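Local coordinates for protein walker-Type ATPase (Pyrococcus abyssi, PDB 2QEN) that is of unknown function but binds ADP and magnesium and probably uses a P-loop ATPase domain to bind ATP, at residues S112-G124 with L154-I167. The protein carries 1 engineered substitution. Sequence-based numbering, arbitrary orientation.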
# COMPACT_ATOMS: atom_id res chain seq x y z
N SER A 112 22.51 16.29 1.69
CA SER A 112 22.05 15.68 0.44
C SER A 112 21.50 14.28 0.70
O SER A 112 21.87 13.61 1.68
CB SER A 112 23.16 15.64 -0.61
OG SER A 112 24.04 14.55 -0.42
N LEU A 113 20.61 13.83 -0.18
CA LEU A 113 20.06 12.49 -0.10
C LEU A 113 21.13 11.41 -0.21
O LEU A 113 21.08 10.40 0.48
CB LEU A 113 19.00 12.29 -1.19
CG LEU A 113 17.68 13.05 -1.06
CD1 LEU A 113 16.91 12.85 -2.34
CD2 LEU A 113 16.86 12.56 0.15
N ARG A 114 22.09 11.64 -1.10
CA ARG A 114 23.18 10.71 -1.34
C ARG A 114 24.08 10.51 -0.11
O ARG A 114 24.46 9.39 0.20
CB ARG A 114 24.00 11.21 -2.51
CG ARG A 114 24.73 10.15 -3.25
CD ARG A 114 24.59 10.38 -4.75
NE ARG A 114 25.82 9.99 -5.42
CZ ARG A 114 25.95 9.78 -6.72
NH1 ARG A 114 24.92 9.90 -7.55
NH2 ARG A 114 27.13 9.44 -7.19
N GLU A 115 24.40 11.62 0.56
CA GLU A 115 25.14 11.68 1.84
C GLU A 115 24.49 10.78 2.89
O GLU A 115 25.16 9.96 3.52
CB GLU A 115 25.11 13.13 2.33
CG GLU A 115 26.16 13.57 3.31
CD GLU A 115 26.11 15.10 3.57
OE1 GLU A 115 25.27 15.81 2.93
OE2 GLU A 115 26.90 15.58 4.41
N VAL A 116 23.17 10.95 3.07
CA VAL A 116 22.37 10.17 4.01
C VAL A 116 22.38 8.68 3.68
O VAL A 116 22.57 7.84 4.57
CB VAL A 116 20.89 10.69 4.04
CG1 VAL A 116 19.96 9.71 4.80
CG2 VAL A 116 20.82 12.12 4.62
N PHE A 117 22.19 8.36 2.40
CA PHE A 117 22.14 6.98 1.96
C PHE A 117 23.48 6.25 2.08
O PHE A 117 23.50 5.06 2.41
CB PHE A 117 21.50 6.85 0.57
CG PHE A 117 19.99 6.80 0.61
CD1 PHE A 117 19.26 7.75 1.34
CD2 PHE A 117 19.29 5.80 -0.05
CE1 PHE A 117 17.84 7.70 1.40
CE2 PHE A 117 17.87 5.74 -0.00
CZ PHE A 117 17.16 6.68 0.73
N ARG A 118 24.58 6.96 1.85
CA ARG A 118 25.93 6.42 2.05
C ARG A 118 26.20 6.03 3.50
O ARG A 118 26.72 4.95 3.77
CB ARG A 118 27.00 7.42 1.56
CG ARG A 118 27.10 7.53 0.04
CD ARG A 118 28.35 8.33 -0.38
NE ARG A 118 28.15 9.76 -0.15
CZ ARG A 118 27.93 10.66 -1.11
NH1 ARG A 118 27.91 10.27 -2.39
NH2 ARG A 118 27.75 11.94 -0.80
N GLU A 119 25.85 6.91 4.44
CA GLU A 119 25.92 6.58 5.87
C GLU A 119 25.08 5.36 6.27
O GLU A 119 25.51 4.54 7.08
CB GLU A 119 25.55 7.80 6.72
CG GLU A 119 26.60 8.91 6.72
CD GLU A 119 26.19 10.13 7.54
OE1 GLU A 119 25.67 9.95 8.67
OE2 GLU A 119 26.40 11.28 7.06
N LEU A 120 23.88 5.22 5.70
CA LEU A 120 23.01 4.07 5.97
C LEU A 120 23.58 2.77 5.40
O LEU A 120 23.40 1.71 6.01
CB LEU A 120 21.60 4.30 5.42
CG LEU A 120 20.76 5.37 6.10
CD1 LEU A 120 19.40 5.49 5.40
CD2 LEU A 120 20.59 5.08 7.59
N ASN A 121 24.24 2.85 4.24
CA ASN A 121 24.97 1.73 3.66
C ASN A 121 26.19 1.32 4.52
O ASN A 121 26.47 0.13 4.65
CB ASN A 121 25.42 2.06 2.23
CG ASN A 121 26.08 0.87 1.54
OD1 ASN A 121 25.42 -0.08 1.16
ND2 ASN A 121 27.40 0.94 1.37
N ASP A 122 26.90 2.30 5.08
CA ASP A 122 28.00 2.06 6.05
C ASP A 122 27.48 1.29 7.27
O ASP A 122 28.16 0.41 7.80
CB ASP A 122 28.60 3.39 6.55
CG ASP A 122 29.41 4.12 5.49
OD1 ASP A 122 29.68 3.54 4.41
OD2 ASP A 122 29.78 5.29 5.74
N LEU A 123 26.27 1.63 7.69
CA LEU A 123 25.60 0.95 8.79
C LEU A 123 25.24 -0.49 8.36
O LEU A 123 25.43 -1.45 9.14
CB LEU A 123 24.37 1.76 9.22
CG LEU A 123 23.41 1.30 10.32
CD1 LEU A 123 24.17 0.97 11.59
CD2 LEU A 123 22.36 2.38 10.58
N GLY A 124 24.78 -0.63 7.12
CA GLY A 124 24.50 -1.92 6.50
C GLY A 124 25.71 -2.84 6.48
O GLY A 124 25.57 -4.05 6.64
N LEU A 154 18.65 8.77 -7.13
CA LEU A 154 19.10 8.23 -5.86
C LEU A 154 18.98 6.72 -5.81
O LEU A 154 19.90 6.05 -5.37
CB LEU A 154 18.32 8.86 -4.69
CG LEU A 154 18.58 8.35 -3.26
CD1 LEU A 154 20.00 8.67 -2.74
CD2 LEU A 154 17.54 8.93 -2.34
N PHE A 155 17.84 6.19 -6.26
CA PHE A 155 17.60 4.74 -6.31
C PHE A 155 18.58 4.00 -7.26
O PHE A 155 18.99 2.87 -6.97
CB PHE A 155 16.15 4.40 -6.72
CG PHE A 155 15.09 4.91 -5.76
CD1 PHE A 155 15.36 5.11 -4.41
CD2 PHE A 155 13.79 5.15 -6.22
CE1 PHE A 155 14.37 5.57 -3.54
CE2 PHE A 155 12.78 5.59 -5.37
CZ PHE A 155 13.06 5.80 -4.03
N ALA A 156 18.91 4.62 -8.39
CA ALA A 156 19.86 4.05 -9.34
C ALA A 156 21.24 3.98 -8.72
O ALA A 156 21.97 3.02 -8.91
CB ALA A 156 19.91 4.89 -10.60
N TYR A 157 21.59 5.01 -7.95
CA TYR A 157 22.86 5.05 -7.23
C TYR A 157 22.93 3.97 -6.15
O TYR A 157 23.90 3.23 -6.08
CB TYR A 157 23.09 6.44 -6.64
CG TYR A 157 24.30 6.51 -5.74
CD1 TYR A 157 25.59 6.43 -6.27
CD2 TYR A 157 24.15 6.66 -4.38
CE1 TYR A 157 26.69 6.49 -5.44
CE2 TYR A 157 25.24 6.73 -3.55
CZ TYR A 157 26.49 6.65 -4.08
OH TYR A 157 27.56 6.72 -3.23
N ALA A 158 21.90 3.87 -5.32
CA ALA A 158 21.82 2.76 -4.36
C ALA A 158 21.93 1.38 -5.05
O ALA A 158 22.66 0.50 -4.59
CB ALA A 158 20.54 2.87 -3.54
N TYR A 159 21.22 1.21 -6.16
CA TYR A 159 21.19 -0.05 -6.92
C TYR A 159 22.60 -0.48 -7.31
O TYR A 159 23.00 -1.62 -7.08
CB TYR A 159 20.33 0.11 -8.18
CG TYR A 159 19.88 -1.20 -8.81
CD1 TYR A 159 20.76 -1.99 -9.55
CD2 TYR A 159 18.55 -1.63 -8.66
CE1 TYR A 159 20.33 -3.20 -10.12
CE2 TYR A 159 18.12 -2.82 -9.22
CZ TYR A 159 19.02 -3.60 -9.95
OH TYR A 159 18.60 -4.78 -10.50
N ASP A 160 23.35 0.45 -7.90
CA ASP A 160 24.65 0.15 -8.47
C ASP A 160 25.78 0.11 -7.45
O ASP A 160 26.72 -0.67 -7.59
CB ASP A 160 25.02 1.18 -9.55
CG ASP A 160 24.09 1.16 -10.75
OD1 ASP A 160 23.46 0.12 -11.05
OD2 ASP A 160 24.01 2.20 -11.42
N SER A 161 25.70 0.96 -6.43
CA SER A 161 26.88 1.31 -5.62
C SER A 161 26.77 1.10 -4.12
O SER A 161 27.77 1.24 -3.41
CB SER A 161 27.26 2.76 -5.87
OG SER A 161 27.40 3.00 -7.24
N LEU A 162 25.58 0.81 -3.61
CA LEU A 162 25.39 0.60 -2.17
C LEU A 162 24.91 -0.84 -1.88
O LEU A 162 23.73 -1.07 -1.61
CB LEU A 162 24.46 1.69 -1.60
CG LEU A 162 24.88 3.17 -1.83
CD1 LEU A 162 23.80 4.16 -1.37
CD2 LEU A 162 26.26 3.53 -1.20
N PRO A 163 25.84 -1.82 -1.95
CA PRO A 163 25.49 -3.25 -1.83
C PRO A 163 24.97 -3.69 -0.46
O PRO A 163 24.34 -4.74 -0.35
CB PRO A 163 26.80 -3.98 -2.15
CG PRO A 163 27.88 -2.98 -1.89
CD PRO A 163 27.29 -1.64 -2.21
N ASN A 164 25.21 -2.91 0.59
CA ASN A 164 24.67 -3.26 1.90
C ASN A 164 23.39 -2.51 2.22
O ASN A 164 22.99 -2.39 3.37
CB ASN A 164 25.73 -3.04 2.96
CG ASN A 164 26.93 -3.92 2.73
OD1 ASN A 164 27.84 -3.56 1.99
ND2 ASN A 164 26.93 -5.08 3.36
N LEU A 165 22.74 -2.01 1.17
CA LEU A 165 21.54 -1.25 1.33
C LEU A 165 20.46 -1.83 0.41
O LEU A 165 20.70 -2.05 -0.77
CB LEU A 165 21.82 0.22 1.00
CG LEU A 165 20.82 1.27 1.50
CD1 LEU A 165 20.88 1.37 3.02
CD2 LEU A 165 21.14 2.62 0.84
N LYS A 166 19.29 -2.12 0.99
CA LYS A 166 18.17 -2.66 0.23
C LYS A 166 17.01 -1.67 0.31
O LYS A 166 16.78 -1.05 1.34
CB LYS A 166 17.75 -4.04 0.76
CG LYS A 166 18.80 -5.13 0.56
CD LYS A 166 19.02 -5.45 -0.93
CE LYS A 166 20.35 -6.15 -1.16
NZ LYS A 166 20.25 -7.61 -1.00
N ILE A 167 16.31 -1.53 -0.80
CA ILE A 167 15.21 -0.58 -0.90
C ILE A 167 13.94 -1.37 -1.26
O ILE A 167 13.97 -2.24 -2.14
CB ILE A 167 15.51 0.54 -1.93
CG1 ILE A 167 16.64 1.45 -1.44
CG2 ILE A 167 14.24 1.38 -2.27
CD1 ILE A 167 17.03 2.51 -2.45
O HOH W 1 29.08 -1.39 0.83
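F117 is the bump of this interface, and L154, L162, L165 and I167 build the hollow that receives it. CD2 of L154 sits over the centre of the F117 ring, a CH-pi contact with the methyl 3.9 Å from the centroid, while CD1 of I167 meets the ring edge 4.1 Å from F117 CE2. L165 CD2 comes in obliquely, and CD1 of L162 reaches F117 CB. With CG anti to the backbone N (chi1 176°), the L154 fork points at helix 113-124, and its CD2 also rests against L113 CB. V132 and F134 of the adjoining strand 130-135 touch F117 too. In the three-layer alpha/beta architecture of P-loop NTPases, helices pack in this way on a central parallel sheet: helix 113-127 leads into strand 130-135, and helix 149-161 into its neighbour 165-171. The axes of the two helix segments pass 10.6 Å apart at their closest, with their N-to-C directions 30° apart. Near the solvent-facing side R114, its chain kinked midway so that aliphatic part and guanidinium both lie over the ring, stacks flat on Y157, planes 12° apart and CZ 3.7 Å from the ring centroid, a cation-pi pair. R118 sets CD 3.4 Å from Y157 OH. Trimming Y157 to alanine removes the platform, and the R114 guanidinium would probably be set free to turn. One turn beyond F117, N121 pokes its amide into the turn 162-165, where OD1 takes a weak hydrogen bond from N164 N (2.9 Å). A water joins N121 ND2 to N164 OD1, and N164 ND2 binds G128 O. At G124 the backbone itself fits against the turn, its CA making a CA-H...O contact 3.5 Å from N164 O, where a CB would collide with that oxygen.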